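Local structure of putative large adhesion protein (Lap) involved in biofilm formation (Marinobacter hydrocarbonoclasticus ATCC 49840, 6M8M) at residues Tyr42-Gln47 and Asp107-Ser112; Gly52-Val57 and Val178-Gly183; Ala69-Ile74 and Ser103-Pro108. The protein probably mediates adhesion in biofilm formation, this PA14 domain of a calcium-binding RTX adhesin holding a glucose through one of its calcium ions. All coordinates share one frame; numbering follows the deposited sequence.

In the fold
From the N terminus, strand 38-45 enters the first segment of contact 1, and the loop behind it supplies 52-57, the first side of contact 2. After helix 57-66 the chain reaches 69-74, leading into strand 71-75, the antiparallel neighbour of strand 38-45. Contact 3 closes a loop of 28 residues when 103-108 returns onto this strand; 107-112 then runs on to close contact 1, sharing D107 and P108. Contact 2 closes last, with strand 174-181, so contact 3 is nested within its loop while contacts 1 and 2 cross. All three reach the same antiparallel sheet, and one calcium ion joins contacts 1 and 2.

Contact 1. Residues Tyr42-Gln47 and Asp107-Ser112; sequences YYAYAQ and DPENSS. With CA (calcium ion), chain C; CA (calcium ion), chain D.
Two calcium sites bracket this contact, in which the end of strand 38-45 meets the loop ahead of strand 113-122 and P108 lies against the ring of Y42. CG of P108 is 3.5 Å from CD1 of Y42, and the two side chains cross at about a right angle. The Y42 ring is swung toward the loop by a first torsion that sets CG anti to the backbone N (chi1 178°). Its OH is hydrogen-bonded to a water lying in the ring plane; the same water donates to the carbonyl O of E109 and to OG of S111, which is further hydrogen-bonded to the carbonyl O of D113. Two residues on, the methyl group of A44 touches both OG of S111 and CG of E109, the latter 3.6 Å from A44 CB. The direct hydrogen bond runs from Q47 N to OG of S112, 2.9 Å long and nearly straight at 169°. Beyond it the extended Q47 side chain puts OE1 2.3 Å from one calcium ion, which is shared with N53, D113 and Q182. The other ion takes D107 OD1, the carbonyl O of P108, N110 OD1 and four waters. With three protein oxygens on one cation, the loop wraps round it while CG of P108 touches Y42, and the calcium charge would probably polarise the P108 peptide and the D107 carboxylate.

Contact 2. Residues Gly52-Val57 and Val178-Gly183; sequences GNLSNV and VYWDQG. With CA (calcium ion), chain D; CA (calcium ion), chain E; BGC (beta-D-glucopyranose), chain B.
Apolar packing centres on W180, whose indole lies beside the side chains of L54 and V57 and the backbone of S55 and N56 between them. CB of L54 sits 3.6 Å from W180 CD1, the two side chains sliding past each other in opposite directions. At the far end of the indole, CG2 of V57 meets CZ3 of W180 at 3.8 Å, crossing at about a right angle, while the carbonyl O of N56 stands over one face, offset toward the rim. A chi1 of 72° turns the indole out against the 54-57 backbone; its NE1 is hydrogen-bonded to N154. Among the polar contacts, N53 ND2 donates to Q182 OE1 at 2.9 Å, the donor tilted 21° from the carbonyl plane and the amide planes 64° apart. A water bound to calcium donates to the same OE1, and Q182 NE2 gives a hydrogen bond of 2.9 Å to O1 of the glucose. Metal bonds hold the same residues: N53 OD1 and the carbonyl O of Q182 bind one calcium ion, each at 2.3 Å. D181 OD1 and the carbonyl O of G183 bind another, which also holds glucose O1 and O2; D181 OD1 closes an Asx turn with G183 N. The contact thus lies where strand 174-181 ends, with V60 of helix 57-66 and I115 of strand 113-122 also packing on W180.

Contact 3. Residues Ala69-Ile74 and Ser103-Pro108; sequences ADATFI and SLSTDP. With CA (calcium ion), chain C.
T72 and S105 are joined by two hydrogen bonds. T72 N donates to OG of S105 over 3.0 Å, almost straight at 172°, and S105 N returns a bond of 2.9 Å to the carbonyl O of T72. The same oxygen receives a CA-H...O contact from L104. Two residues on, I74 N donates to OG of S103 over 2.9 Å at 174°; this hydroxyl is also hydrogen-bonded to the carbonyl O of D100. The loop therefore meets the strand partly through serine hydroxyls, which take the backbone N-H groups that a pairing strand would otherwise receive with carbonyls. A water links OG1 of T72 to the carbonyl O of S103. Segment 69-74 also pairs with strand 38-45: D70 and A71 both stand opposite Y42, a classic beta bulge, and D70 OD2 is hydrogen-bonded to A44 N. Among apolar contacts, CD2 of L104 reaches CB of A71 and CB of F73, each at 4.0 Å, and CB of D70 lies 3.9 Å from CB of P108. The T106 side chain instead sets a methyl against a carbonyl oxygen, its CG2 coming within 3.3 Å of the backbone O of D70. V116 and L118 of strand 113-122 pack on the F73 side chain, and L97 touches both F73 and L104.

Contact 1. Residues Tyr42-Gln47 and Asp107-Ser112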
loop_
_atom_site.group_PDB
_atom_site.type_symbol
_atom_site.label_atom_id
_atom_site.label_comp_id
_atom_site.label_asym_id
_atom_site.label_seq_id
_atom_site.Cartn_x
_atom_site.Cartn_y
_atom_site.Cartn_z
ATOM N N TYR A 42 2.629 -5.509 -7.351
ATOM C CA TYR A 42 4.023 -5.247 -7.001
ATOM C C TYR A 42 4.771 -4.861 -8.269
ATOM O O TYR A 42 4.662 -5.559 -9.288
ATOM C CB TYR A 42 4.663 -6.494 -6.389
ATOM C CG TYR A 42 6.118 -6.325 -6.043
ATOM C CD1 TYR A 42 7.118 -6.598 -6.969
ATOM C CD2 TYR A 42 6.502 -5.870 -4.789
ATOM C CE1 TYR A 42 8.459 -6.428 -6.646
ATOM C CE2 TYR A 42 7.824 -5.719 -4.453
ATOM C CZ TYR A 42 8.796 -5.981 -5.384
ATOM O OH TYR A 42 10.103 -5.830 -5.006
ATOM N N TYR A 43 5.551 -3.785 -8.197
ATOM C CA TYR A 43 6.360 -3.293 -9.304
ATOM C C TYR A 43 7.813 -3.206 -8.864
ATOM O O TYR A 43 8.139 -2.527 -7.884
ATOM C CB TYR A 43 5.911 -1.895 -9.732
ATOM C CG TYR A 43 4.498 -1.818 -10.222
ATOM C CD1 TYR A 43 3.436 -1.801 -9.344
ATOM C CD2 TYR A 43 4.220 -1.773 -11.577
ATOM C CE1 TYR A 43 2.123 -1.750 -9.815
ATOM C CE2 TYR A 43 2.946 -1.725 -12.044
ATOM C CZ TYR A 43 1.902 -1.719 -11.173
ATOM O OH TYR A 43 0.635 -1.676 -11.723
ATOM N N ALA A 44 8.684 -3.862 -9.617
ATOM C CA ALA A 44 10.123 -3.718 -9.474
ATOM C C ALA A 44 10.549 -2.454 -10.203
ATOM O O ALA A 44 10.131 -2.221 -11.340
ATOM C CB ALA A 44 10.807 -4.919 -10.115
ATOM N N TYR A 45 11.325 -1.611 -9.547
ATOM C CA TYR A 45 11.828 -0.384 -10.156
ATOM C C TYR A 45 13.340 -0.384 -10.019
ATOM O O TYR A 45 13.866 -0.551 -8.917
ATOM C CB TYR A 45 11.215 0.824 -9.465
ATOM C CG TYR A 45 11.680 2.174 -9.985
ATOM C CD1 TYR A 45 12.882 2.720 -9.568
ATOM C CD2 TYR A 45 10.904 2.916 -10.856
ATOM C CE1 TYR A 45 13.304 3.968 -10.014
ATOM C CE2 TYR A 45 11.320 4.163 -11.304
ATOM C CZ TYR A 45 12.511 4.682 -10.867
ATOM O OH TYR A 45 12.895 5.943 -11.295
ATOM N N ALA A 46 14.031 -0.216 -11.143
ATOM C CA ALA A 46 15.489 -0.260 -11.202
ATOM C C ALA A 46 16.020 1.161 -11.305
ATOM O O ALA A 46 15.946 1.786 -12.366
ATOM C CB ALA A 46 15.940 -1.087 -12.406
ATOM N N GLN A 47 16.568 1.674 -10.209
ATOM C CA GLN A 47 17.160 3.002 -10.242
ATOM C C GLN A 47 18.329 2.986 -11.215
ATOM O O GLN A 47 19.192 2.111 -11.150
ATOM C CB GLN A 47 17.634 3.388 -8.842
ATOM C CG GLN A 47 18.215 4.788 -8.761
ATOM C CD GLN A 47 18.374 5.256 -7.339
ATOM O OE1 GLN A 47 17.588 4.874 -6.461
ATOM N NE2 GLN A 47 19.345 6.123 -7.096
ATOM N N ASP A 107 7.461 -15.013 -8.264
ATOM C CA ASP A 107 8.547 -14.308 -7.591
ATOM C C ASP A 107 9.005 -13.207 -8.538
ATOM O O ASP A 107 9.625 -13.510 -9.572
ATOM C CB ASP A 107 9.686 -15.257 -7.278
ATOM C CG ASP A 107 10.847 -14.578 -6.568
ATOM O OD1 ASP A 107 10.784 -13.346 -6.342
ATOM O OD2 ASP A 107 11.837 -15.270 -6.217
ATOM N N PRO A 108 8.681 -11.949 -8.281
ATOM C CA PRO A 108 9.062 -10.888 -9.216
ATOM C C PRO A 108 10.568 -10.689 -9.241
ATOM O O PRO A 108 11.280 -11.037 -8.306
ATOM C CB PRO A 108 8.348 -9.655 -8.660
ATOM C CG PRO A 108 8.264 -9.921 -7.193
ATOM C CD PRO A 108 8.093 -11.419 -7.036
ATOM N N GLU A 109 11.051 -10.116 -10.334
ATOM C CA GLU A 109 12.471 -9.821 -10.443
ATOM C C GLU A 109 12.914 -8.920 -9.300
ATOM O O GLU A 109 12.126 -8.137 -8.759
ATOM C CB GLU A 109 12.758 -9.152 -11.787
ATOM C CG GLU A 109 12.178 -7.764 -11.911
ATOM C CD GLU A 109 12.086 -7.286 -13.353
ATOM O OE1 GLU A 109 11.180 -7.749 -14.084
ATOM O OE2 GLU A 109 12.916 -6.452 -13.759
ATOM N N ASN A 110 14.173 -9.063 -8.918
ATOM C CA ASN A 110 14.759 -8.231 -7.879
ATOM C C ASN A 110 15.175 -6.870 -8.439
ATOM O O ASN A 110 15.465 -6.724 -9.629
ATOM C CB ASN A 110 15.986 -8.924 -7.303
ATOM C CG ASN A 110 15.663 -10.287 -6.721
ATOM O OD1 ASN A 110 14.544 -10.536 -6.271
ATOM N ND2 ASN A 110 16.630 -11.182 -6.741
ATOM N N SER A 111 15.201 -5.859 -7.569
ATOM C CA SER A 111 15.526 -4.513 -8.006
ATOM C C SER A 111 15.923 -3.655 -6.817
ATOM O O SER A 111 15.755 -4.035 -5.659
ATOM C CB SER A 111 14.344 -3.874 -8.733
ATOM O OG SER A 111 13.207 -3.789 -7.879
ATOM N N SER A 112 16.426 -2.460 -7.128
ATOM C CA SER A 112 16.869 -1.527 -6.099
ATOM C C SER A 112 15.703 -0.956 -5.307
ATOM O O SER A 112 15.820 -0.736 -4.093
ATOM C CB SER A 112 17.665 -0.394 -6.751
ATOM O OG SER A 112 16.879 0.330 -7.681
HETATM CA CA CA C . 12.469 -11.648 -6.369
HETATM CA CA CA D . 16.553 3.856 -4.693
HETATM O O HOH W 1 11.859 -6.015 -6.999
HETATM O O HOH W 2 13.607 -13.474 -5.148
HETATM O O HOH W 3 11.640 -9.368 -6.086
HETATM O O HOH W 4 11.803 -11.394 -4.077
HETATM O O HOH W 5 13.606 -12.805 -8.132
HETATM O O HOH W 6 18.010 4.940 -3.029
#

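Contact 2. Residues Gly52-Val57 and Val178-Gly183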
loop_
_atom_site.group_PDB
_atom_site.type_symbol
_atom_site.label_atom_id
_atom_site.label_comp_id
_atom_site.label_asym_id
_atom_site.label_seq_id
_atom_site.Cartn_x
_atom_site.Cartn_y
_atom_site.Cartn_z
ATOM N N GLY A 52 15.431 8.035 -11.728
ATOM C CA GLY A 52 16.065 8.358 -10.472
ATOM C C GLY A 52 15.430 7.641 -9.296
ATOM O O GLY A 52 14.462 6.880 -9.414
ATOM N N ASN A 53 16.002 7.891 -8.125
ATOM C CA ASN A 53 15.488 7.307 -6.895
ATOM C C ASN A 53 14.000 7.589 -6.746
ATOM O O ASN A 53 13.529 8.678 -7.070
ATOM C CB ASN A 53 16.242 7.922 -5.721
ATOM C CG ASN A 53 15.988 7.194 -4.431
ATOM O OD1 ASN A 53 15.669 6.004 -4.425
ATOM N ND2 ASN A 53 16.126 7.898 -3.325
ATOM N N LEU A 54 13.249 6.611 -6.257
ATOM C CA LEU A 54 11.856 6.868 -5.925
ATOM C C LEU A 54 11.797 7.810 -4.737
ATOM O O LEU A 54 12.445 7.578 -3.716
ATOM C CB LEU A 54 11.126 5.578 -5.590
ATOM C CG LEU A 54 10.978 4.614 -6.765
ATOM C CD1 LEU A 54 10.149 3.409 -6.310
ATOM C CD2 LEU A 54 10.342 5.257 -7.985
ATOM N N SER A 55 11.015 8.870 -4.859
ATOM C CA SER A 55 10.939 9.824 -3.760
ATOM C C SER A 55 9.622 10.576 -3.643
ATOM O O SER A 55 9.485 11.341 -2.687
ATOM C CB SER A 55 12.072 10.839 -3.852
ATOM O OG SER A 55 11.860 11.660 -4.978
ATOM N N ASN A 56 8.657 10.411 -4.545
ATOM C CA ASN A 56 7.399 11.128 -4.391
ATOM C C ASN A 56 6.266 10.378 -5.071
ATOM O O ASN A 56 6.475 9.522 -5.936
ATOM C CB ASN A 56 7.475 12.594 -4.846
ATOM C CG ASN A 56 7.757 12.737 -6.311
ATOM O OD1 ASN A 56 6.880 12.565 -7.151
ATOM N ND2 ASN A 56 8.995 13.103 -6.639
ATOM N N VAL A 57 5.054 10.720 -4.645
ATOM C CA VAL A 57 3.853 10.016 -5.073
ATOM C C VAL A 57 3.626 10.157 -6.573
ATOM O O VAL A 57 3.274 9.182 -7.250
ATOM C CB VAL A 57 2.627 10.513 -4.283
ATOM C CG1 VAL A 57 1.335 9.947 -4.875
ATOM C CG2 VAL A 57 2.731 10.156 -2.809
ATOM N N VAL A 178 -0.960 3.574 -2.741
ATOM C CA VAL A 178 0.349 3.353 -3.348
ATOM C C VAL A 178 1.395 3.543 -2.258
ATOM O O VAL A 178 1.227 4.369 -1.352
ATOM C CB VAL A 178 0.629 4.238 -4.577
ATOM C CG1 VAL A 178 -0.412 3.997 -5.666
ATOM C CG2 VAL A 178 0.709 5.689 -4.196
ATOM N N TYR A 179 2.471 2.778 -2.351
ATOM C CA TYR A 179 3.515 2.705 -1.335
ATOM C C TYR A 179 4.813 2.406 -2.067
ATOM O O TYR A 179 4.801 1.700 -3.086
ATOM C CB TYR A 179 3.200 1.594 -0.280
ATOM C CG TYR A 179 4.440 1.087 0.396
ATOM C CD1 TYR A 179 4.998 1.748 1.476
ATOM C CD2 TYR A 179 5.111 -0.011 -0.113
ATOM C CE1 TYR A 179 6.182 1.316 2.050
ATOM C CE2 TYR A 179 6.291 -0.446 0.439
ATOM C CZ TYR A 179 6.832 0.226 1.509
ATOM O OH TYR A 179 8.024 -0.220 1.997
ATOM N N TRP A 180 5.935 2.908 -1.551
ATOM C CA TRP A 180 7.217 2.529 -2.131
ATOM C C TRP A 180 8.309 2.395 -1.091
ATOM O O TRP A 180 8.254 2.969 0.006
ATOM C CB TRP A 180 7.658 3.516 -3.210
ATOM C CG TRP A 180 8.109 4.857 -2.716
ATOM C CD1 TRP A 180 9.375 5.232 -2.427
ATOM C CD2 TRP A 180 7.291 6.008 -2.494
ATOM N NE1 TRP A 180 9.407 6.542 -2.030
ATOM C CE2 TRP A 180 8.138 7.044 -2.065
ATOM C CE3 TRP A 180 5.917 6.262 -2.611
ATOM C CZ2 TRP A 180 7.669 8.327 -1.773
ATOM C CZ3 TRP A 180 5.450 7.535 -2.323
ATOM C CH2 TRP A 180 6.326 8.550 -1.906
ATOM N N ASP A 181 9.317 1.624 -1.495
ATOM C CA ASP A 181 10.607 1.564 -0.834
ATOM C C ASP A 181 11.665 2.088 -1.796
ATOM O O ASP A 181 11.827 1.552 -2.900
ATOM C CB ASP A 181 10.962 0.132 -0.420
ATOM C CG ASP A 181 12.352 0.051 0.162
ATOM O OD1 ASP A 181 12.706 0.986 0.901
ATOM O OD2 ASP A 181 13.089 -0.914 -0.140
ATOM N N GLN A 182 12.380 3.136 -1.383
ATOM C CA GLN A 182 13.521 3.644 -2.139
ATOM C C GLN A 182 14.767 2.800 -1.938
ATOM O O GLN A 182 15.742 2.962 -2.688
ATOM C CB GLN A 182 13.832 5.092 -1.731
ATOM C CG GLN A 182 14.334 5.291 -0.310
ATOM C CD GLN A 182 15.821 5.583 -0.180
ATOM O OE1 GLN A 182 16.499 6.062 -1.102
ATOM N NE2 GLN A 182 16.337 5.315 1.001
ATOM N N GLY A 183 14.763 1.914 -0.955
ATOM C CA GLY A 183 15.908 1.102 -0.598
ATOM C C GLY A 183 16.059 1.059 0.908
ATOM O O GLY A 183 15.489 1.862 1.644
HETATM CA CA CA D . 16.553 3.856 -4.693
HETATM CA CA CA E . 13.369 2.291 2.687
HETATM C C2 BGC B . 15.597 3.701 4.825
HETATM C C3 BGC B . 16.041 4.005 6.218
HETATM C C4 BGC B . 16.730 5.345 6.285
HETATM C C5 BGC B . 15.826 6.428 5.713
HETATM C C6 BGC B . 16.443 7.791 5.696
HETATM C C1 BGC B . 14.716 4.823 4.303
HETATM O O1 BGC B . 14.359 4.579 3.014
HETATM O O2 BGC B . 14.831 2.493 4.720
HETATM O O3 BGC B . 16.923 2.965 6.696
HETATM O O4 BGC B . 16.988 5.690 7.646
HETATM O O5 BGC B . 15.461 6.091 4.336
HETATM O O6 BGC B . 17.642 7.810 4.964
HETATM O O HOH W 6 18.010 4.940 -3.029
#

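Contact 3. Residues Ala69-Ile74 and Ser103-Pro108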
loop_
_atom_site.group_PDB
_atom_site.type_symbol
_atom_site.label_atom_id
_atom_site.label_comp_id
_atom_site.label_asym_id
_atom_site.label_seq_id
_atom_site.Cartn_x
_atom_site.Cartn_y
_atom_site.Cartn_z
ATOM N N ALA A 69 2.152 -4.757 -13.560
ATOM C CA ALA A 69 2.739 -5.261 -12.332
ATOM C C ALA A 69 3.604 -6.476 -12.613
ATOM O O ALA A 69 3.267 -7.320 -13.454
ATOM C CB ALA A 69 1.613 -5.652 -11.379
ATOM N N ASP A 70 4.703 -6.582 -11.890
ATOM C CA ASP A 70 5.554 -7.759 -11.958
ATOM C C ASP A 70 5.006 -8.946 -11.185
ATOM O O ASP A 70 5.379 -10.086 -11.480
ATOM C CB ASP A 70 6.940 -7.386 -11.456
ATOM C CG ASP A 70 7.601 -6.353 -12.347
ATOM O OD1 ASP A 70 7.966 -6.702 -13.494
ATOM O OD2 ASP A 70 7.710 -5.176 -11.945
ATOM N N ALA A 71 4.139 -8.718 -10.210
ATOM C CA ALA A 71 3.432 -9.791 -9.533
ATOM C C ALA A 71 2.167 -9.188 -8.954
ATOM O O ALA A 71 2.094 -7.982 -8.702
ATOM C CB ALA A 71 4.268 -10.420 -8.419
ATOM N N THR A 72 1.167 -10.034 -8.753
ATOM C CA THR A 72 -0.044 -9.659 -8.045
ATOM C C THR A 72 -0.169 -10.512 -6.790
ATOM O O THR A 72 0.487 -11.549 -6.656
ATOM C CB THR A 72 -1.282 -9.835 -8.919
ATOM O OG1 THR A 72 -1.441 -11.205 -9.283
ATOM C CG2 THR A 72 -1.188 -8.991 -10.168
ATOM N N PHE A 73 -1.006 -10.064 -5.869
ATOM C CA PHE A 73 -1.248 -10.768 -4.618
ATOM C C PHE A 73 -2.575 -10.283 -4.065
ATOM O O PHE A 73 -3.250 -9.447 -4.677
ATOM C CB PHE A 73 -0.086 -10.611 -3.634
ATOM C CG PHE A 73 0.123 -9.203 -3.109
ATOM C CD1 PHE A 73 0.846 -8.261 -3.832
ATOM C CD2 PHE A 73 -0.372 -8.835 -1.868
ATOM C CE1 PHE A 73 1.057 -6.987 -3.330
ATOM C CE2 PHE A 73 -0.172 -7.567 -1.371
ATOM C CZ PHE A 73 0.544 -6.640 -2.101
ATOM N N ILE A 74 -2.956 -10.817 -2.911
ATOM C CA ILE A 74 -4.144 -10.358 -2.204
ATOM C C ILE A 74 -3.702 -9.884 -0.840
ATOM O O ILE A 74 -3.045 -10.620 -0.102
ATOM C CB ILE A 74 -5.212 -11.449 -2.086
ATOM C CG1 ILE A 74 -5.708 -11.839 -3.484
ATOM C CG2 ILE A 74 -6.357 -10.969 -1.209
ATOM C CD1 ILE A 74 -6.585 -13.078 -3.523
ATOM N N SER A 103 -0.035 -15.636 -1.621
ATOM C CA SER A 103 -0.888 -15.278 -2.738
ATOM C C SER A 103 -0.142 -14.630 -3.896
ATOM O O SER A 103 -0.777 -14.283 -4.890
ATOM C CB SER A 103 -1.996 -14.332 -2.266
ATOM O OG SER A 103 -1.493 -13.063 -1.881
ATOM N N LEU A 104 1.176 -14.471 -3.806
ATOM C CA LEU A 104 1.937 -13.882 -4.907
ATOM C C LEU A 104 1.855 -14.744 -6.157
ATOM O O LEU A 104 2.068 -15.960 -6.103
ATOM C CB LEU A 104 3.394 -13.745 -4.504
ATOM C CG LEU A 104 3.752 -12.521 -3.675
ATOM C CD1 LEU A 104 5.099 -12.729 -3.009
ATOM C CD2 LEU A 104 3.740 -11.258 -4.554
ATOM N N SER A 105 1.629 -14.106 -7.297
ATOM C CA SER A 105 1.458 -14.833 -8.548
ATOM C C SER A 105 2.763 -15.396 -9.080
ATOM O O SER A 105 2.740 -16.362 -9.865
ATOM C CB SER A 105 0.855 -13.907 -9.610
ATOM O OG SER A 105 1.673 -12.756 -9.780
ATOM N N THR A 106 3.892 -14.846 -8.661
ATOM C CA THR A 106 5.208 -15.262 -9.113
ATOM C C THR A 106 6.198 -14.617 -8.158
ATOM O O THR A 106 5.834 -13.747 -7.356
ATOM C CB THR A 106 5.456 -14.822 -10.560
ATOM O OG1 THR A 106 6.635 -15.465 -11.054
ATOM C CG2 THR A 106 5.618 -13.323 -10.670
ATOM N N ASP A 107 7.461 -15.013 -8.264
ATOM C CA ASP A 107 8.547 -14.308 -7.591
ATOM C C ASP A 107 9.005 -13.207 -8.538
ATOM O O ASP A 107 9.625 -13.510 -9.572
ATOM C CB ASP A 107 9.686 -15.257 -7.278
ATOM C CG ASP A 107 10.847 -14.578 -6.568
ATOM O OD1 ASP A 107 10.784 -13.346 -6.342
ATOM O OD2 ASP A 107 11.837 -15.270 -6.217
ATOM N N PRO A 108 8.681 -11.949 -8.281
ATOM C CA PRO A 108 9.062 -10.888 -9.216
ATOM C C PRO A 108 10.568 -10.689 -9.241
ATOM O O PRO A 108 11.280 -11.037 -8.306
ATOM C CB PRO A 108 8.348 -9.655 -8.660
ATOM C CG PRO A 108 8.264 -9.921 -7.193
ATOM C CD PRO A 108 8.093 -11.419 -7.036
HETATM CA CA CA C . 12.469 -11.648 -6.369
HETATM O O HOH W 7 -1.976 -13.238 -7.318
HETATM O O HOH W 2 13.607 -13.474 -5.148
HETATM O O HOH W 4 11.803 -11.394 -4.077
HETATM O O HOH W 5 13.606 -12.805 -8.132
HETATM O O HOH W 3 11.640 -9.368 -6.086
#